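Local coordinates for FACT-Spt16 (Cicer arietinum, PDB 5CE6), which is a subunit of the FACT histone chaperone complex and probably binds histones H3-H4 during transcription, at residues A[55-59]-A[170-174]; A[33-37]-A[89-94]. All blocks are in the same frame, centred on the assembly; numbering follows the deposited sequence.

Contact 1: A[55-59]-A[170-174]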
loop_
_atom_site.group_PDB
_atom_site.type_symbol
_atom_site.label_atom_id
_atom_site.label_comp_id
_atom_site.label_asym_id
_atom_site.label_seq_id
_atom_site.Cartn_x
_atom_site.Cartn_y
_atom_site.Cartn_z
ATOM N N ALA A 55 1.670 21.667 3.804
ATOM C CA ALA A 55 1.772 21.755 2.350
ATOM C C ALA A 55 1.904 20.368 1.756
ATOM O O ALA A 55 2.763 19.584 2.179
ATOM C CB ALA A 55 2.978 22.609 1.946
ATOM N N VAL A 56 1.053 20.055 0.782
ATOM C CA VAL A 56 1.199 18.805 0.041
ATOM C C VAL A 56 1.285 19.143 -1.439
ATOM O O VAL A 56 0.684 20.121 -1.894
ATOM C CB VAL A 56 0.051 17.791 0.311
ATOM C CG1 VAL A 56 -0.175 17.617 1.808
ATOM C CG2 VAL A 56 -1.237 18.219 -0.376
ATOM N N ALA A 57 2.045 18.350 -2.186
ATOM C CA ALA A 57 2.264 18.650 -3.598
ATOM C C ALA A 57 2.453 17.377 -4.407
ATOM O O ALA A 57 3.141 16.451 -3.971
ATOM C CB ALA A 57 3.462 19.576 -3.765
ATOM N N CYS A 58 1.820 17.330 -5.574
ATOM C CA CYS A 58 1.873 16.165 -6.446
ATOM C C CYS A 58 2.495 16.536 -7.782
ATOM O O CYS A 58 2.215 17.599 -8.320
ATOM C CB CYS A 58 0.472 15.612 -6.671
ATOM S SG CYS A 58 -0.233 14.976 -5.156
ATOM N N PRO A 59 3.347 15.650 -8.320
ATOM C CA PRO A 59 4.076 15.871 -9.570
ATOM C C PRO A 59 3.190 15.671 -10.796
ATOM O O PRO A 59 2.059 15.221 -10.655
ATOM C CB PRO A 59 5.167 14.786 -9.522
ATOM C CG PRO A 59 4.556 13.695 -8.771
ATOM C CD PRO A 59 3.679 14.345 -7.719
ATOM N N LEU A 170 7.251 21.300 -8.476
ATOM C CA LEU A 170 7.585 20.813 -7.138
ATOM C C LEU A 170 9.011 21.209 -6.749
ATOM O O LEU A 170 9.284 21.509 -5.585
ATOM C CB LEU A 170 7.412 19.297 -7.036
ATOM C CG LEU A 170 6.024 18.666 -7.217
ATOM C CD1 LEU A 170 5.823 17.511 -6.253
ATOM C CD2 LEU A 170 4.886 19.669 -7.108
ATOM N N ASP A 171 9.914 21.200 -7.727
ATOM C CA ASP A 171 11.294 21.628 -7.503
ATOM C C ASP A 171 11.341 23.061 -6.996
ATOM O O ASP A 171 12.007 23.367 -6.002
ATOM C CB ASP A 171 12.110 21.524 -8.796
ATOM C CG ASP A 171 12.627 20.125 -9.058
ATOM O OD1 ASP A 171 12.696 19.324 -8.101
ATOM O OD2 ASP A 171 12.977 19.834 -10.222
ATOM N N LEU A 172 10.623 23.941 -7.687
ATOM C CA LEU A 172 10.600 25.346 -7.323
ATOM C C LEU A 172 9.962 25.538 -5.949
ATOM O O LEU A 172 10.479 26.281 -5.107
ATOM C CB LEU A 172 9.858 26.161 -8.389
ATOM C CG LEU A 172 9.718 27.663 -8.131
ATOM C CD1 LEU A 172 11.082 28.294 -7.925
ATOM C CD2 LEU A 172 8.983 28.356 -9.278
ATOM N N TRP A 173 8.840 24.858 -5.727
ATOM C CA TRP A 173 8.113 24.976 -4.472
ATOM C C TRP A 173 8.988 24.552 -3.298
ATOM O O TRP A 173 9.050 25.239 -2.280
ATOM C CB TRP A 173 6.828 24.140 -4.524
ATOM C CG TRP A 173 6.068 24.075 -3.227
ATOM C CD1 TRP A 173 5.818 22.955 -2.479
ATOM C CD2 TRP A 173 5.453 25.166 -2.525
ATOM N NE1 TRP A 173 5.096 23.283 -1.361
ATOM C CE2 TRP A 173 4.852 24.631 -1.365
ATOM C CE3 TRP A 173 5.351 26.542 -2.766
ATOM C CZ2 TRP A 173 4.160 25.426 -0.445
ATOM C CZ3 TRP A 173 4.663 27.331 -1.849
ATOM C CH2 TRP A 173 4.075 26.770 -0.705
ATOM N N ALA A 174 9.659 23.415 -3.447
ATOM C CA ALA A 174 10.537 22.918 -2.398
ATOM C C ALA A 174 11.645 23.920 -2.109
ATOM O O ALA A 174 12.010 24.137 -0.950
ATOM C CB ALA A 174 11.121 21.566 -2.782
HETATM O O HOH W 1 5.203 20.642 -0.027
#
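Two different first torsions on one side of helix 168-179 aim Leu170 and Trp173 at the strand residues Ala55, Ala57 and Pro59. Leu170 keeps CG beside its backbone N (chi1 -63°), which carries both methyls down to the end of the strand; Trp173, one turn on, swings CG away from its own N (chi1 174°) and lays the indole farther back along it. Leucine suits its place because its forked end can reach several neighbours at once. CD2 packs on the methyl of Ala57, CB to CD2 3.6 Å, and lies equally near the carbonyl of Cys58. The other branch comes up to the start of the proline, with Leu170 CD1 3.7 Å from Pro59 N, while the two side chains pass at a slant.

Trp173 turns an edge to the strand. Ala55 CB lies near the indole plane, 3.9 Å from Trp173 CZ2, and Ala57 CB stands obliquely to the ring, 4.3 Å from Trp173 CD1. Small methyls suit both strand positions, leaving room for the indole and the leucine fork where the axes of 55-58 and 170-174 approach to 9.7 Å. The indole N-H is buried with a polar partner: Trp173 NE1 donates to a water 3.0 Å away, and the same water makes a weak, long bond to Ala55 O.

Ile86 and Val88 of the adjacent strand 85-89 also touch the indole, and Met136 and Ile140 of helix 133-145 pack against it. Val56 and Cys58, alternating with the alanines, point to the other face, where helix 69-78 lies. The local axes run nearly antiparallel, at 159°. This is helix-on-sheet packing against a central strand of the mixed six-stranded sheet, the alpha/beta/alpha layering of the Spt16 N-terminal lobe.

Contact 2: A[33-37]-A[89-94]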
loop_
_atom_site.group_PDB
_atom_site.type_symbol
_atom_site.label_atom_id
_atom_site.label_comp_id
_atom_site.label_asym_id
_atom_site.label_seq_id
_atom_site.Cartn_x
_atom_site.Cartn_y
_atom_site.Cartn_z
ATOM N N LEU A 33 -12.396 16.468 5.593
ATOM C CA LEU A 33 -11.703 17.718 5.904
ATOM C C LEU A 33 -11.815 18.007 7.403
ATOM O O LEU A 33 -10.854 18.445 8.046
ATOM C CB LEU A 33 -12.256 18.889 5.074
ATOM C CG LEU A 33 -11.497 20.219 5.114
ATOM C CD1 LEU A 33 -10.085 20.022 4.603
ATOM C CD2 LEU A 33 -12.214 21.282 4.290
ATOM N N LYS A 34 -12.993 17.743 7.960
ATOM C CA LYS A 34 -13.216 17.906 9.391
ATOM C C LYS A 34 -12.327 16.955 10.185
ATOM O O LYS A 34 -11.678 17.356 11.152
ATOM C CB LYS A 34 -14.687 17.650 9.721
ATOM C CG LYS A 34 -15.143 18.199 11.062
ATOM C CD LYS A 34 -16.478 18.921 10.911
ATOM C CE LYS A 34 -17.405 18.168 9.962
ATOM N NZ LYS A 34 -18.585 18.982 9.556
ATOM N N ALA A 35 -12.299 15.697 9.756
ATOM C CA ALA A 35 -11.472 14.681 10.402
ATOM C C ALA A 35 -10.008 15.101 10.407
ATOM O O ALA A 35 -9.330 14.999 11.428
ATOM C CB ALA A 35 -11.637 13.337 9.712
ATOM N N PHE A 36 -9.539 15.586 9.258
ATOM C CA PHE A 36 -8.176 16.094 9.108
ATOM C C PHE A 36 -7.904 17.272 10.065
ATOM O O PHE A 36 -6.961 17.222 10.856
ATOM C CB PHE A 36 -7.952 16.502 7.637
ATOM C CG PHE A 36 -6.614 17.142 7.360
ATOM C CD1 PHE A 36 -5.480 16.795 8.081
ATOM C CD2 PHE A 36 -6.500 18.105 6.366
ATOM C CE1 PHE A 36 -4.256 17.390 7.813
ATOM C CE2 PHE A 36 -5.278 18.701 6.089
ATOM C CZ PHE A 36 -4.158 18.347 6.812
ATOM N N TYR A 37 -8.708 18.332 9.992
ATOM C CA TYR A 37 -8.477 19.493 10.855
ATOM C C TYR A 37 -8.564 19.159 12.351
ATOM O O TYR A 37 -7.806 19.701 13.159
ATOM C CB TYR A 37 -9.414 20.655 10.500
ATOM C CG TYR A 37 -8.830 21.573 9.457
ATOM C CD1 TYR A 37 -8.628 21.134 8.157
ATOM C CD2 TYR A 37 -8.461 22.865 9.781
ATOM C CE1 TYR A 37 -8.079 21.968 7.194
ATOM C CE2 TYR A 37 -7.914 23.717 8.824
ATOM C CZ TYR A 37 -7.724 23.253 7.537
ATOM O OH TYR A 37 -7.182 24.081 6.580
ATOM N N PHE A 89 -2.753 23.905 3.574
ATOM C CA PHE A 89 -3.780 24.086 4.589
ATOM C C PHE A 89 -3.286 25.033 5.655
ATOM O O PHE A 89 -2.175 24.876 6.143
ATOM C CB PHE A 89 -4.100 22.745 5.243
ATOM C CG PHE A 89 -4.544 21.697 4.276
ATOM C CD1 PHE A 89 -3.621 20.840 3.687
ATOM C CD2 PHE A 89 -5.884 21.566 3.956
ATOM C CE1 PHE A 89 -4.029 19.870 2.789
ATOM C CE2 PHE A 89 -6.307 20.605 3.063
ATOM C CZ PHE A 89 -5.381 19.751 2.476
ATOM N N THR A 90 -4.099 26.030 6.000
ATOM C CA THR A 90 -3.820 26.876 7.152
ATOM C C THR A 90 -5.030 26.827 8.080
ATOM O O THR A 90 -6.018 26.163 7.772
ATOM C CB THR A 90 -3.508 28.349 6.763
ATOM O OG1 THR A 90 -4.715 29.043 6.422
ATOM C CG2 THR A 90 -2.534 28.429 5.600
ATOM N N LYS A 91 -4.960 27.528 9.204
ATOM C CA LYS A 91 -6.068 27.526 10.155
ATOM C C LYS A 91 -7.389 27.982 9.522
ATOM O O LYS A 91 -8.449 27.415 9.803
ATOM C CB LYS A 91 -5.737 28.399 11.370
ATOM C CG LYS A 91 -6.712 28.234 12.534
ATOM C CD LYS A 91 -6.052 28.587 13.859
ATOM C CE LYS A 91 -6.414 27.575 14.944
ATOM N NZ LYS A 91 -5.229 27.179 15.765
ATOM N N LYS A 92 -7.322 28.983 8.650
ATOM C CA LYS A 92 -8.532 29.617 8.134
ATOM C C LYS A 92 -8.676 29.551 6.618
ATOM O O LYS A 92 -9.705 29.948 6.076
ATOM C CB LYS A 92 -8.593 31.075 8.589
ATOM C CG LYS A 92 -8.531 31.243 10.095
ATOM C CD LYS A 92 -9.667 30.488 10.764
ATOM C CE LYS A 92 -11.019 31.063 10.367
ATOM N NZ LYS A 92 -12.145 30.177 10.787
ATOM N N GLN A 93 -7.643 29.064 5.935
ATOM C CA GLN A 93 -7.659 29.009 4.475
ATOM C C GLN A 93 -7.057 27.717 3.937
ATOM O O GLN A 93 -6.270 27.055 4.616
ATOM C CB GLN A 93 -6.881 30.189 3.882
ATOM C CG GLN A 93 -7.355 31.564 4.326
ATOM C CD GLN A 93 -6.570 32.682 3.671
ATOM O OE1 GLN A 93 -5.346 32.745 3.785
ATOM N NE2 GLN A 93 -7.271 33.566 2.973
ATOM N N ILE A 94 -7.431 27.363 2.710
ATOM C CA ILE A 94 -6.729 26.319 1.966
ATOM C C ILE A 94 -6.334 26.928 0.631
ATOM O O ILE A 94 -7.196 27.353 -0.125
ATOM C CB ILE A 94 -7.616 25.098 1.708
ATOM C CG1 ILE A 94 -8.113 24.515 3.035
ATOM C CG2 ILE A 94 -6.843 24.021 0.933
ATOM C CD1 ILE A 94 -8.969 23.272 2.889
#
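Phe89, at the end of strand 85-89, offers the face of its ring to Phe36 of helix 26-42. The pair is a T-shaped stack with centroids 4.8 Å apart and planes at 86°: Phe36 CE2 sits over the centre of the Phe89 ring, 3.4 Å above its plane. Phe36 gets there because its CG is turned away from the backbone N (chi1 176°), sending the ring out from the helix toward the sheet. Tyr37 comes to Phe89 from another direction, its hydroxyl lying at the edge of the phenylalanine ring.

At Thr90 the backbone carbonyl takes the one hydrogen bond between the segments. Tyr37 OH donates to Thr90 O over 2.7 Å, in the carbonyl plane and with a C=O...donor angle of 152°. A phenylalanine in place of Tyr37 would probably keep much of the ring packing but leave Thr90 O without this donor, loosening the tie between helix and turn. The Thr90 side chain leaves the backbone on the side away from the helix, and its OG1 accepts from Gln93 N at 3.0 Å, an ST motif that braces the tight beta-hairpin linking strands 85-89 and 93-98; Thr90 OG1 also bonds to Gln146 OE1.

Lys91 and Lys92 form the hairpin's tip, where long charged chains are at home on the surface. Lys91 brings its backbone carbonyl obliquely to the Tyr37 ring, and Lys92 NZ bonds to Gly118 O. With Gln93 the chain re-enters the sheet; its side chain starts out away from the helix, and Gln93 OE1 is hydrogen-bonded to His95 NE2. Ile94 then turns inward: its CD1 meets Leu33 CD1 tip to tip at 3.8 Å, and Ile94 CG1 lies 3.7 Å from Tyr37 OH, while Ala113 and Val117 of helix 110-117 also touch Leu33.

Overall arrangement
Contacts 1 and 2 build up the two faces of one six-stranded sheet. Helix 168-179 covers the face to which Ala55 and Ala57 point; helix 26-42 lies on the other, together with helix 69-78, which meets Val56 from contact 1 and Phe89 from contact 2. Strands 53-58 and 85-89 are neighbours, so the two sites are joined through backbone pairing, although their centres are 19 Å apart and their nearest atoms, about 5 Å apart, do not touch. Along the chain the segments alternate. Both contacts belong to the N-terminal lobe, whereas the potassium site at Ala295, Ser420 and Asn422 involves the M24 peptidase-like region.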